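Local coordinates for protein probable zinc protease PqqL (Escherichia coli, PDB 6OFT) that probably cleaves peptides or proteins in the periplasm as a zinc-dependent M16-family metalloprotease, of which this chain is the first half, at residues A[9-14]-A[19-24]; A[242-247]-A[450-455]; A[255-260]-A[332-337]. All blocks are in the same frame, centred on the assembly; numbering follows the deposited sequence.

Contact 1 (A[9-14]-A[19-24]); sequences LITGQL and RYMIYP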
ATOM      1  N   LEU A   9       1.887  21.525  -6.892  1.00 22.99           N
ATOM      2  CA  LEU A   9       2.878  20.495  -7.193  1.00 21.81           C
ATOM      3  C   LEU A   9       3.759  20.887  -8.383  1.00 25.74           C
ATOM      4  O   LEU A   9       3.253  21.311  -9.428  1.00 24.89           O
ATOM      5  CB  LEU A   9       2.219  19.120  -7.426  1.00 21.46           C
ATOM      6  CG  LEU A   9       3.149  17.947  -7.731  1.00 24.89           C
ATOM      7  CD1 LEU A   9       4.006  17.578  -6.518  1.00 24.20           C
ATOM      8  CD2 LEU A   9       2.352  16.739  -8.207  1.00 26.32           C
ATOM      9  N   ILE A  10       5.074  20.726  -8.220  1.00 21.69           N
ATOM     10  CA  ILE A  10       6.034  21.038  -9.276  1.00 22.21           C
ATOM     11  C   ILE A  10       6.602  19.711  -9.773  1.00 26.57           C
ATOM     12  O   ILE A  10       7.171  18.972  -8.981  1.00 25.34           O
ATOM     13  CB  ILE A  10       7.121  21.997  -8.726  1.00 24.72           C
ATOM     14  CG1 ILE A  10       6.508  23.352  -8.326  1.00 25.18           C
ATOM     15  CG2 ILE A  10       8.265  22.181  -9.718  1.00 25.32           C
ATOM     16  CD1 ILE A  10       7.243  24.052  -7.234  1.00 32.41           C
ATOM     17  N   THR A  11       6.383  19.381 -11.056  1.00 24.40           N
ATOM     18  CA  THR A  11       6.880  18.136 -11.653  1.00 24.22           C
ATOM     19  C   THR A  11       7.704  18.442 -12.884  1.00 27.62           C
ATOM     20  O   THR A  11       7.482  19.450 -13.549  1.00 26.95           O
ATOM     21  CB  THR A  11       5.750  17.137 -12.007  1.00 32.67           C
ATOM     22  OG1 THR A  11       4.821  17.753 -12.899  1.00 36.44           O
ATOM     23  CG2 THR A  11       5.040  16.599 -10.797  1.00 26.95           C
ATOM     24  N   GLY A  12       8.612  17.542 -13.206  1.00 24.28           N
ATOM     25  CA  GLY A  12       9.468  17.709 -14.367  1.00 24.99           C
ATOM     26  C   GLY A  12      10.548  16.669 -14.438  1.00 27.27           C
ATOM     27  O   GLY A  12      10.614  15.766 -13.603  1.00 26.20           O
ATOM     28  N   GLN A  13      11.407  16.813 -15.428  1.00 24.67           N
ATOM     29  CA  GLN A  13      12.493  15.885 -15.680  1.00 25.09           C
ATOM     30  C   GLN A  13      13.770  16.650 -15.991  1.00 29.82           C
ATOM     31  O   GLN A  13      13.730  17.685 -16.666  1.00 29.79           O
ATOM     32  CB  GLN A  13      12.116  15.013 -16.887  1.00 26.99           C
ATOM     33  CG  GLN A  13      12.576  13.571 -16.791  1.00 45.89           C
ATOM     34  CD  GLN A  13      12.160  12.743 -17.990  1.00 61.83           C
ATOM     35  OE1 GLN A  13      11.749  13.268 -19.030  1.00 49.72           O
ATOM     36  NE2 GLN A  13      12.269  11.416 -17.871  1.00 55.26           N
ATOM     37  N   LEU A  14      14.907  16.136 -15.511  1.00 25.53           N
ATOM     38  CA  LEU A  14      16.223  16.691 -15.834  1.00 24.68           C
ATOM     39  C   LEU A  14      16.590  16.121 -17.215  1.00 29.92           C
ATOM     40  O   LEU A  14      15.986  15.119 -17.615  1.00 28.49           O
ATOM     41  CB  LEU A  14      17.252  16.279 -14.753  1.00 24.04           C
ATOM     42  CG  LEU A  14      17.039  16.850 -13.322  1.00 26.81           C
ATOM     43  CD1 LEU A  14      18.083  16.332 -12.369  1.00 25.00           C
ATOM     44  CD2 LEU A  14      17.056  18.375 -13.305  1.00 30.01           C
ATOM     45  N   ARG A  19      13.282  12.172 -12.926  1.00 22.51           N
ATOM     46  CA  ARG A  19      12.056  12.924 -12.686  1.00 21.87           C
ATOM     47  C   ARG A  19      12.105  13.520 -11.294  1.00 24.17           C
ATOM     48  O   ARG A  19      12.798  13.000 -10.427  1.00 22.30           O
ATOM     49  CB  ARG A  19      10.818  12.019 -12.824  1.00 21.21           C
ATOM     50  CG  ARG A  19      10.410  11.663 -14.267  1.00 24.85           C
ATOM     51  CD  ARG A  19       9.395  10.518 -14.263  1.00 33.45           C
ATOM     52  NE  ARG A  19      10.061   9.215 -14.169  1.00 35.90           N
ATOM     53  CZ  ARG A  19       9.457   8.039 -14.004  1.00 47.04           C
ATOM     54  NH1 ARG A  19       8.136   7.975 -13.869  1.00 31.16           N
ATOM     55  NH2 ARG A  19      10.172   6.920 -13.955  1.00 31.51           N
ATOM     56  N   TYR A  20      11.384  14.619 -11.075  1.00 21.73           N
ATOM     57  CA  TYR A  20      11.312  15.229  -9.744  1.00 20.61           C
ATOM     58  C   TYR A  20       9.911  15.699  -9.455  1.00 24.64           C
ATOM     59  O   TYR A  20       9.145  15.983 -10.382  1.00 24.48           O
ATOM     60  CB  TYR A  20      12.340  16.358  -9.549  1.00 21.78           C
ATOM     61  CG  TYR A  20      12.350  17.395 -10.655  1.00 23.39           C
ATOM     62  CD1 TYR A  20      11.471  18.475 -10.636  1.00 24.73           C
ATOM     63  CD2 TYR A  20      13.263  17.318 -11.700  1.00 24.43           C
ATOM     64  CE1 TYR A  20      11.453  19.413 -11.669  1.00 24.62           C
ATOM     65  CE2 TYR A  20      13.276  18.267 -12.718  1.00 25.91           C
ATOM     66  CZ  TYR A  20      12.373  19.317 -12.698  1.00 27.41           C
ATOM     67  OH  TYR A  20      12.408  20.259 -13.696  1.00 23.78           O
ATOM     68  N   MET A  21       9.562  15.748  -8.166  1.00 21.95           N
ATOM     69  CA  MET A  21       8.262  16.194  -7.674  1.00 21.92           C
ATOM     70  C   MET A  21       8.534  17.007  -6.444  1.00 24.85           C
ATOM     71  O   MET A  21       9.195  16.526  -5.518  1.00 25.64           O
ATOM     72  CB  MET A  21       7.333  15.019  -7.333  1.00 24.62           C
ATOM     73  CG  MET A  21       7.145  14.034  -8.453  1.00 29.90           C
ATOM     74  SD  MET A  21       5.897  12.833  -8.006  1.00 35.15           S
ATOM     75  CE  MET A  21       4.662  13.226  -9.216  1.00 32.48           C
ATOM     76  N   ILE A  22       8.101  18.262  -6.464  1.00 20.91           N
ATOM     77  CA  ILE A  22       8.289  19.203  -5.355  1.00 20.85           C
ATOM     78  C   ILE A  22       6.938  19.698  -4.864  1.00 23.57           C
ATOM     79  O   ILE A  22       6.109  20.156  -5.656  1.00 20.82           O
ATOM     80  CB  ILE A  22       9.229  20.381  -5.730  1.00 23.64           C
ATOM     81  CG1 ILE A  22      10.623  19.869  -6.201  1.00 23.04           C
ATOM     82  CG2 ILE A  22       9.352  21.392  -4.552  1.00 24.00           C
ATOM     83  CD1 ILE A  22      11.330  20.840  -7.089  1.00 18.55           C
ATOM     84  N   TYR A  23       6.729  19.625  -3.542  1.00 21.21           N
ATOM     85  CA  TYR A  23       5.485  20.068  -2.940  1.00 20.28           C
ATOM     86  C   TYR A  23       5.774  20.878  -1.692  1.00 24.14           C
ATOM     87  O   TYR A  23       6.413  20.350  -0.778  1.00 22.83           O
ATOM     88  CB  TYR A  23       4.542  18.887  -2.643  1.00 20.19           C
ATOM     89  CG  TYR A  23       3.119  19.340  -2.383  1.00 21.65           C
ATOM     90  CD1 TYR A  23       2.234  19.565  -3.434  1.00 23.67           C
ATOM     91  CD2 TYR A  23       2.674  19.594  -1.091  1.00 22.59           C
ATOM     92  CE1 TYR A  23       0.945  20.041  -3.206  1.00 25.14           C
ATOM     93  CE2 TYR A  23       1.380  20.062  -0.848  1.00 24.00           C
ATOM     94  CZ  TYR A  23       0.516  20.279  -1.910  1.00 31.27           C
ATOM     95  OH  TYR A  23      -0.760  20.733  -1.678  1.00 29.68           O
ATOM     96  N   PRO A  24       5.309  22.154  -1.621  1.00 22.00           N
ATOM     97  CA  PRO A  24       5.566  22.955  -0.409  1.00 21.21           C
ATOM     98  C   PRO A  24       4.671  22.544   0.747  1.00 24.14           C
ATOM     99  O   PRO A  24       3.507  22.221   0.530  1.00 24.00           O
ATOM    100  CB  PRO A  24       5.267  24.389  -0.859  1.00 23.18           C
ATOM    101  CG  PRO A  24       4.293  24.231  -1.989  1.00 27.11           C
ATOM    102  CD  PRO A  24       4.529  22.917  -2.630  1.00 22.04           C
TER
HETATM  103  O   HOH W   1      14.424  20.008 -15.503  1.00 28.06           O
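Gly12 O is approached by three groups of the facing strand. Tyr20 N donates to it at 2.9 Å, its N-H...O angle 157° and the donor tilted from the carbonyl plane; Arg19 CA adds a C-H...O contact at 3.3 Å; and the Tyr20 ring lies beneath it, with Gly12 O above the ring centre. The reverse bond, Gly12 N to Tyr20 O, is longer at 3.3 Å. One hydrogen-bonded pair further on, Ile10 and Ile22 exchange two straighter bonds, Ile10 N to Ile22 O and Ile22 N to Ile10 O, each 2.8 Å.

Tyr20 folds back over the neighbouring strand because its CG sits between the backbone N and the carbonyl carbon (chi1 50°). Gly12 CA then stands over the ring face, 4.0 Å from the Tyr20 centroid, a CH-pi contact permitted by the missing side chain: a CB there would run into Tyr20 OH. At the ring edge, water 1 joins Tyr20 OH to Gln13 O. Leu14 CD2 touches Tyr20 CE2, the two side chains crossing at about a right angle. Replacing Tyr20 by an alanine would probably leave Gly12 without its aromatic cover and water 1 without one of these two partners. On the opposite face of the sheet from Tyr20, Thr11 CG2 lies alongside Met21 CE at 3.7 Å, while Thr11 OG1 is hydrogen-bonded to Gln5 NE2.

Strand 19-24 is also hydrogen-bonded to strand 199-205, whereas strand 10-13 is outermost in the sheet within this chain. With axes 168° apart, the two form an antiparallel beta hairpin bordering the first domain's mixed sheet.

Contact 2 (A[242-247]-A[450-455]); sequences LRFNII and AILALE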
ATOM      1  N   LEU A 242     -13.824 -21.146  -5.844  1.00 23.62           N
ATOM      2  CA  LEU A 242     -14.095 -20.720  -4.458  1.00 23.60           C
ATOM      3  C   LEU A 242     -13.194 -21.527  -3.520  1.00 26.95           C
ATOM      4  O   LEU A 242     -13.294 -22.746  -3.554  1.00 27.27           O
ATOM      5  CB  LEU A 242     -15.562 -20.994  -4.148  1.00 23.83           C
ATOM      6  CG  LEU A 242     -16.008 -20.590  -2.749  1.00 28.10           C
ATOM      7  CD1 LEU A 242     -15.754 -19.113  -2.511  1.00 26.87           C
ATOM      8  CD2 LEU A 242     -17.462 -20.952  -2.505  1.00 31.17           C
ATOM      9  N   ARG A 243     -12.396 -20.876  -2.710  1.00 22.32           N
ATOM     10  CA  ARG A 243     -11.493 -21.551  -1.782  1.00 21.90           C
ATOM     11  C   ARG A 243     -11.890 -21.347  -0.340  1.00 25.33           C
ATOM     12  O   ARG A 243     -12.704 -20.474  -0.037  1.00 24.64           O
ATOM     13  CB  ARG A 243     -10.033 -21.123  -2.007  1.00 20.08           C
ATOM     14  CG  ARG A 243      -9.475 -21.502  -3.357  1.00 30.06           C
ATOM     15  CD  ARG A 243      -8.731 -20.308  -3.886  1.00 43.57           C
ATOM     16  NE  ARG A 243      -9.530 -19.582  -4.849  1.00 41.65           N
ATOM     17  CZ  ARG A 243      -9.339 -18.313  -5.194  1.00 47.63           C
ATOM     18  NH1 ARG A 243      -8.363 -17.606  -4.640  1.00 36.43           N
ATOM     19  NH2 ARG A 243     -10.125 -17.741  -6.086  1.00 26.80           N
ATOM     20  N   PHE A 244     -11.329 -22.173   0.557  1.00 21.02           N
ATOM     21  CA  PHE A 244     -11.644 -22.127   1.983  1.00 20.75           C
ATOM     22  C   PHE A 244     -10.378 -22.285   2.789  1.00 26.19           C
ATOM     23  O   PHE A 244      -9.565 -23.148   2.470  1.00 26.16           O
ATOM     24  CB  PHE A 244     -12.636 -23.253   2.356  1.00 22.37           C
ATOM     25  CG  PHE A 244     -14.023 -23.093   1.785  1.00 23.19           C
ATOM     26  CD1 PHE A 244     -14.329 -23.567   0.512  1.00 24.54           C
ATOM     27  CD2 PHE A 244     -15.038 -22.512   2.535  1.00 24.97           C
ATOM     28  CE1 PHE A 244     -15.600 -23.397  -0.028  1.00 24.43           C
ATOM     29  CE2 PHE A 244     -16.322 -22.361   2.003  1.00 27.83           C
ATOM     30  CZ  PHE A 244     -16.595 -22.806   0.724  1.00 25.47           C
ATOM     31  N   ASN A 245     -10.223 -21.483   3.847  1.00 23.24           N
ATOM     32  CA  ASN A 245      -9.045 -21.554   4.719  1.00 23.67           C
ATOM     33  C   ASN A 245      -9.381 -21.299   6.184  1.00 27.36           C
ATOM     34  O   ASN A 245     -10.274 -20.514   6.494  1.00 24.84           O
ATOM     35  CB  ASN A 245      -7.982 -20.526   4.278  1.00 23.27           C
ATOM     36  CG  ASN A 245      -6.608 -20.787   4.856  1.00 37.21           C
ATOM     37  OD1 ASN A 245      -6.285 -21.891   5.274  1.00 29.72           O
ATOM     38  ND2 ASN A 245      -5.770 -19.778   4.900  1.00 29.82           N
ATOM     39  N   ILE A 246      -8.653 -21.960   7.081  1.00 25.61           N
ATOM     40  CA  ILE A 246      -8.765 -21.732   8.520  1.00 25.94           C
ATOM     41  C   ILE A 246      -7.347 -21.449   8.987  1.00 30.26           C
ATOM     42  O   ILE A 246      -6.445 -22.250   8.719  1.00 29.05           O
ATOM     43  CB  ILE A 246      -9.470 -22.864   9.337  1.00 29.53           C
ATOM     44  CG1 ILE A 246     -10.925 -23.118   8.855  1.00 29.10           C
ATOM     45  CG2 ILE A 246      -9.448 -22.560  10.859  1.00 30.33           C
ATOM     46  CD1 ILE A 246     -11.522 -24.542   9.322  1.00 28.81           C
ATOM     47  N   ILE A 247      -7.133 -20.260   9.585  1.00 27.62           N
ATOM     48  CA  ILE A 247      -5.826 -19.854  10.098  1.00 27.39           C
ATOM     49  C   ILE A 247      -5.835 -20.109  11.589  1.00 33.21           C
ATOM     50  O   ILE A 247      -6.575 -19.455  12.326  1.00 31.89           O
ATOM     51  CB  ILE A 247      -5.428 -18.389   9.740  1.00 29.19           C
ATOM     52  CG1 ILE A 247      -5.461 -18.165   8.211  1.00 28.43           C
ATOM     53  CG2 ILE A 247      -4.039 -18.040  10.338  1.00 29.79           C
ATOM     54  CD1 ILE A 247      -5.292 -16.776   7.765  1.00 24.91           C
ATOM     55  N   ALA A 450     -20.799 -26.479   5.737  1.00 28.92           N
ATOM     56  CA  ALA A 450     -21.604 -25.758   6.712  1.00 28.09           C
ATOM     57  C   ALA A 450     -21.725 -24.287   6.329  1.00 29.93           C
ATOM     58  O   ALA A 450     -22.804 -23.719   6.481  1.00 29.81           O
ATOM     59  CB  ALA A 450     -21.001 -25.898   8.102  1.00 28.68           C
ATOM     60  N   ILE A 451     -20.630 -23.676   5.827  1.00 24.94           N
ATOM     61  CA  ILE A 451     -20.597 -22.269   5.399  1.00 23.09           C
ATOM     62  C   ILE A 451     -21.614 -22.076   4.274  1.00 27.16           C
ATOM     63  O   ILE A 451     -22.457 -21.169   4.345  1.00 25.80           O
ATOM     64  CB  ILE A 451     -19.155 -21.813   4.966  1.00 24.68           C
ATOM     65  CG1 ILE A 451     -18.195 -21.695   6.186  1.00 24.06           C
ATOM     66  CG2 ILE A 451     -19.209 -20.490   4.177  1.00 24.26           C
ATOM     67  CD1 ILE A 451     -16.700 -21.475   5.879  1.00 24.97           C
ATOM     68  N   LEU A 452     -21.549 -22.927   3.275  1.00 23.98           N
ATOM     69  CA  LEU A 452     -22.436 -22.827   2.088  1.00 24.34           C
ATOM     70  C   LEU A 452     -23.869 -23.233   2.442  1.00 29.72           C
ATOM     71  O   LEU A 452     -24.738 -22.690   1.818  1.00 30.71           O
ATOM     72  CB  LEU A 452     -21.856 -23.618   0.921  1.00 24.09           C
ATOM     73  CG  LEU A 452     -20.500 -23.146   0.405  1.00 27.44           C
ATOM     74  CD1 LEU A 452     -20.221 -23.711  -0.961  1.00 27.57           C
ATOM     75  CD2 LEU A 452     -20.398 -21.631   0.378  1.00 28.04           C
ATOM     76  N   ALA A 453     -24.102 -24.121   3.408  1.00 27.21           N
ATOM     77  CA  ALA A 453     -25.482 -24.460   3.791  1.00 27.45           C
ATOM     78  C   ALA A 453     -26.105 -23.251   4.500  1.00 31.47           C
ATOM     79  O   ALA A 453     -27.305 -23.004   4.365  1.00 31.89           O
ATOM     80  CB  ALA A 453     -25.507 -25.679   4.705  1.00 28.68           C
ATOM     81  N   LEU A 454     -25.279 -22.490   5.239  1.00 27.30           N
ATOM     82  CA  LEU A 454     -25.711 -21.281   5.923  1.00 27.42           C
ATOM     83  C   LEU A 454     -26.015 -20.186   4.897  1.00 33.51           C
ATOM     84  O   LEU A 454     -26.999 -19.466   5.046  1.00 34.64           O
ATOM     85  CB  LEU A 454     -24.658 -20.834   6.949  1.00 27.37           C
ATOM     86  CG  LEU A 454     -25.108 -19.785   7.980  1.00 32.73           C
ATOM     87  CD1 LEU A 454     -26.269 -20.317   8.881  1.00 33.14           C
ATOM     88  CD2 LEU A 454     -23.923 -19.304   8.818  1.00 33.03           C
ATOM     89  N   GLU A 455     -25.258 -20.132   3.832  1.00 29.83           N
ATOM     90  CA  GLU A 455     -25.489 -19.152   2.747  1.00 29.16           C
ATOM     91  C   GLU A 455     -26.807 -19.500   2.049  1.00 33.20           C
ATOM     92  O   GLU A 455     -27.595 -18.614   1.844  1.00 32.53           O
ATOM     93  CB  GLU A 455     -24.309 -19.168   1.778  1.00 29.77           C
ATOM     94  CG  GLU A 455     -24.367 -18.122   0.693  1.00 34.48           C
ATOM     95  CD  GLU A 455     -23.222 -18.228  -0.291  1.00 51.79           C
ATOM     96  OE1 GLU A 455     -23.338 -18.972  -1.228  1.00 59.41           O
ATOM     97  OE2 GLU A 455     -22.224 -17.616  -0.080  1.00 43.40           O
TER
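The Phe244 ring turns its edge to the helix and meets Ile451 and Leu452 there, joining an outermost strand of the second mixed sheet to helix 448-459 in a sheet-against-helix layer. Strand 242-248 falls within the range assigned to the M16 inactive-domain family. The short segments run at 120° to each other and their axes come no closer than 11.8 Å, so the gap is bridged entirely by side chains, and the contact is small at 151 Å² of buried surface.

Phe244 CG lies anti to its carbonyl carbon (chi1 -68°), which extends the ring from the strand toward the helix. Neighbouring atoms of the rim take different partners. Phe244 CD2 touches Ile451 CD1 at 3.9 Å, and Phe244 CE2 comes within 4.1 Å of Ile451 CG2, so both ends of the branched side chain are used as the two side chains run antiparallel alongside each other. At the far end of the ring, Phe244 CZ reaches Leu452 CG at 3.9 Å, and Leu452 CD2 lies in the ring plane, the two side chains crossing at a slant. The edge is thus lodged against two consecutive helix residues, with neither of them stacked on a face. The ring also meets that of Trp432 on strand 430-436, the planes about 15° apart. Ile451 also touches Trp432, and Met339 of helix 331-348, so helix 448-459 also packs against helix 331-348.

Two residues before Phe244, and on the same side of the strand, Leu242 carries the contact outward. It approaches Leu452 tip to tip, with methyl CD2 of Leu242 4.2 Å from methyl CD2 of Leu452.

Contact 3 (A[255-260]-A[332-337]); sequences NGIALY and QDAANA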
ATOM      1  N   ASN A 255     -10.667 -13.776  16.828  1.00 33.03           N
ATOM      2  CA  ASN A 255     -11.265 -14.881  16.089  1.00 31.69           C
ATOM      3  C   ASN A 255     -12.339 -14.293  15.197  1.00 33.80           C
ATOM      4  O   ASN A 255     -12.943 -13.290  15.564  1.00 32.74           O
ATOM      5  CB  ASN A 255     -11.852 -15.938  17.022  1.00 28.00           C
ATOM      6  CG  ASN A 255     -10.815 -16.650  17.860  1.00 44.58           C
ATOM      7  OD1 ASN A 255      -9.705 -16.977  17.411  1.00 36.55           O
ATOM      8  ND2 ASN A 255     -11.153 -16.902  19.106  1.00 33.58           N
ATOM      9  N   GLY A 256     -12.549 -14.884  14.025  1.00 29.96           N
ATOM     10  CA  GLY A 256     -13.561 -14.376  13.104  1.00 29.26           C
ATOM     11  C   GLY A 256     -13.671 -15.093  11.780  1.00 32.12           C
ATOM     12  O   GLY A 256     -13.017 -16.113  11.549  1.00 31.45           O
ATOM     13  N   ILE A 257     -14.518 -14.542  10.907  1.00 27.43           N
ATOM     14  CA  ILE A 257     -14.807 -15.067   9.579  1.00 26.11           C
ATOM     15  C   ILE A 257     -14.776 -13.928   8.557  1.00 28.48           C
ATOM     16  O   ILE A 257     -15.233 -12.828   8.844  1.00 26.65           O
ATOM     17  CB  ILE A 257     -16.144 -15.889   9.565  1.00 28.75           C
ATOM     18  CG1 ILE A 257     -16.353 -16.633   8.211  1.00 28.43           C
ATOM     19  CG2 ILE A 257     -17.369 -15.030   9.963  1.00 27.83           C
ATOM     20  CD1 ILE A 257     -17.387 -17.767   8.213  1.00 33.52           C
ATOM     21  N   ALA A 258     -14.225 -14.197   7.368  1.00 24.22           N
ATOM     22  CA  ALA A 258     -14.178 -13.206   6.311  1.00 23.10           C
ATOM     23  C   ALA A 258     -14.410 -13.838   4.936  1.00 25.22           C
ATOM     24  O   ALA A 258     -14.028 -14.990   4.704  1.00 23.59           O
ATOM     25  CB  ALA A 258     -12.832 -12.478   6.341  1.00 23.53           C
ATOM     26  N   LEU A 259     -15.045 -13.089   4.060  1.00 21.49           N
ATOM     27  CA  LEU A 259     -15.195 -13.474   2.636  1.00 20.53           C
ATOM     28  C   LEU A 259     -14.341 -12.498   1.815  1.00 23.92           C
ATOM     29  O   LEU A 259     -14.528 -11.312   1.993  1.00 21.57           O
ATOM     30  CB  LEU A 259     -16.653 -13.404   2.202  1.00 20.24           C
ATOM     31  CG  LEU A 259     -16.901 -13.603   0.711  1.00 23.62           C
ATOM     32  CD1 LEU A 259     -16.360 -14.929   0.234  1.00 22.45           C
ATOM     33  CD2 LEU A 259     -18.373 -13.504   0.376  1.00 27.77           C
ATOM     34  N   TYR A 260     -13.410 -12.999   1.028  1.00 20.82           N
ATOM     35  CA  TYR A 260     -12.518 -12.206   0.191  1.00 19.99           C
ATOM     36  C   TYR A 260     -12.867 -12.403  -1.272  1.00 23.24           C
ATOM     37  O   TYR A 260     -13.031 -13.539  -1.715  1.00 23.87           O
ATOM     38  CB  TYR A 260     -11.065 -12.670   0.375  1.00 21.93           C
ATOM     39  CG  TYR A 260     -10.381 -12.232   1.654  1.00 23.36           C
ATOM     40  CD1 TYR A 260     -10.635 -12.878   2.861  1.00 24.66           C
ATOM     41  CD2 TYR A 260      -9.395 -11.246   1.638  1.00 23.32           C
ATOM     42  CE1 TYR A 260      -9.973 -12.514   4.033  1.00 25.01           C
ATOM     43  CE2 TYR A 260      -8.734 -10.864   2.808  1.00 23.68           C
ATOM     44  CZ  TYR A 260      -9.051 -11.479   4.009  1.00 29.57           C
ATOM     45  OH  TYR A 260      -8.410 -11.103   5.167  1.00 28.92           O
ATOM     46  N   GLN A 332     -20.082 -19.644  15.112  1.00 36.03           N
ATOM     47  CA  GLN A 332     -21.408 -19.747  14.495  1.00 36.28           C
ATOM     48  C   GLN A 332     -22.101 -18.388  14.417  1.00 40.51           C
ATOM     49  O   GLN A 332     -22.651 -18.042  13.369  1.00 39.46           O
ATOM     50  CB  GLN A 332     -22.282 -20.776  15.225  1.00 38.75           C
ATOM     51  CG  GLN A 332     -23.468 -21.275  14.402  1.00 56.81           C
ATOM     52  CD  GLN A 332     -23.048 -22.198  13.285  1.00 72.36           C
ATOM     53  OE1 GLN A 332     -22.436 -23.251  13.505  1.00 69.87           O
ATOM     54  NE2 GLN A 332     -23.374 -21.819  12.060  1.00 57.88           N
ATOM     55  N   ASP A 333     -22.020 -17.601  15.498  1.00 38.09           N
ATOM     56  CA  ASP A 333     -22.622 -16.268  15.559  1.00 37.94           C
ATOM     57  C   ASP A 333     -21.974 -15.287  14.597  1.00 39.96           C
ATOM     58  O   ASP A 333     -22.681 -14.468  14.005  1.00 39.26           O
ATOM     59  CB  ASP A 333     -22.631 -15.728  17.003  1.00 40.06           C
ATOM     60  CG  ASP A 333     -23.627 -16.421  17.918  1.00 45.67           C
ATOM     61  OD1 ASP A 333     -23.539 -16.221  19.148  1.00 47.92           O
ATOM     62  OD2 ASP A 333     -24.497 -17.161  17.403  1.00 44.83           O
ATOM     63  N   ALA A 334     -20.633 -15.375  14.439  1.00 35.63           N
ATOM     64  CA  ALA A 334     -19.853 -14.548  13.519  1.00 34.36           C
ATOM     65  C   ALA A 334     -20.287 -14.839  12.079  1.00 35.21           C
ATOM     66  O   ALA A 334     -20.627 -13.911  11.344  1.00 34.37           O
ATOM     67  CB  ALA A 334     -18.365 -14.835  13.687  1.00 35.00           C
ATOM     68  N   ALA A 335     -20.322 -16.139  11.707  1.00 30.80           N
ATOM     69  CA  ALA A 335     -20.734 -16.619  10.389  1.00 29.78           C
ATOM     70  C   ALA A 335     -22.177 -16.175  10.112  1.00 33.10           C
ATOM     71  O   ALA A 335     -22.444 -15.620   9.040  1.00 30.33           O
ATOM     72  CB  ALA A 335     -20.612 -18.135  10.325  1.00 30.62           C
ATOM     73  N   ASN A 336     -23.086 -16.360  11.110  1.00 30.82           N
ATOM     74  CA  ASN A 336     -24.487 -15.950  11.010  1.00 31.08           C
ATOM     75  C   ASN A 336     -24.634 -14.469  10.704  1.00 35.43           C
ATOM     76  O   ASN A 336     -25.297 -14.133   9.721  1.00 35.65           O
ATOM     77  CB  ASN A 336     -25.294 -16.368  12.240  1.00 31.98           C
ATOM     78  CG  ASN A 336     -25.807 -17.780  12.139  1.00 50.39           C
ATOM     79  OD1 ASN A 336     -26.580 -18.120  11.245  1.00 46.54           O
ATOM     80  ND2 ASN A 336     -25.392 -18.638  13.046  1.00 42.29           N
ATOM     81  N   ALA A 337     -23.949 -13.594  11.478  1.00 31.06           N
ATOM     82  CA  ALA A 337     -23.962 -12.132  11.291  1.00 30.44           C
ATOM     83  C   ALA A 337     -23.479 -11.711   9.901  1.00 32.35           C
ATOM     84  O   ALA A 337     -24.124 -10.873   9.264  1.00 31.56           O
ATOM     85  CB  ALA A 337     -23.119 -11.452  12.360  1.00 31.45           C
TER
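Ile257 presses its side chain onto helix 331-348 at Ala334 and Ala335, packing a helix on the second mixed sheet; both segments fall within the range assigned to the M16 inactive-domain family. Strand 256-264 lies inside that sheet: Ile257 bonds through its backbone to Val324 on one side, and Ala258 to Glu433 on the other.

The apolar contacts are made by two methyls of one residue. Ile257 CG2 reaches Ala334 CB at 3.9 Å, and Ile257 CD1, at the end of the longer branch, reaches Ala335 CB at the same 3.9 Å. The spread follows from the torsions: CG1 is anti to the backbone N (chi1 -171°) and the chain continues extended (chi2 163°), which sends CD1 to Ala335 while CG2, on the other branch, meets Ala334. All three residues are buried. The side chains that the helix presents to Ile257 are alanine methyls, and these small groups are consistent with the 6.2 Å between Ile257 CA and Ala335 CA.

A second kind of contact sets side chain against main chain. Ile257 CG2 sits over the flat face of the peptide linking Ala334 to Ala335, 3.6 Å from both Ala334 C and Ala335 N. It is a van der Waals contact, and the peptide N-H is not used by the strand.

Polar interactions stay within the helix or lead elsewhere. Asn336 OD1 bonds Tyr458 OH of helix 448-459, tying the two helices together. On the same residue, Asn336 N gives Gln332 O the ordinary helical bond of 2.8 Å, and Asn336 ND2 adds a weak one to the same oxygen, bent to 121°.

Contacts 2 and 3 are neighbours, their centres 10 Å apart, and contact 3 is nested inside the chain loop that contact 2 closes. Their strands belong to one sheet, separated there by strand 430-436, and their helices touch directly: Leu454 CD1 lies 3.2 Å from Asn336 OD1, and Leu454 CD2 lies 3.8 Å from Ala335 C. Contact 1 stands apart across the centre of the chain, in the other sheet, with its centre about 49 Å from that of contact 2 and 47 Å from that of contact 3. All three lie away from the predicted zinc site of His54, His58 and Glu134 and from the predicted proton acceptor Glu57.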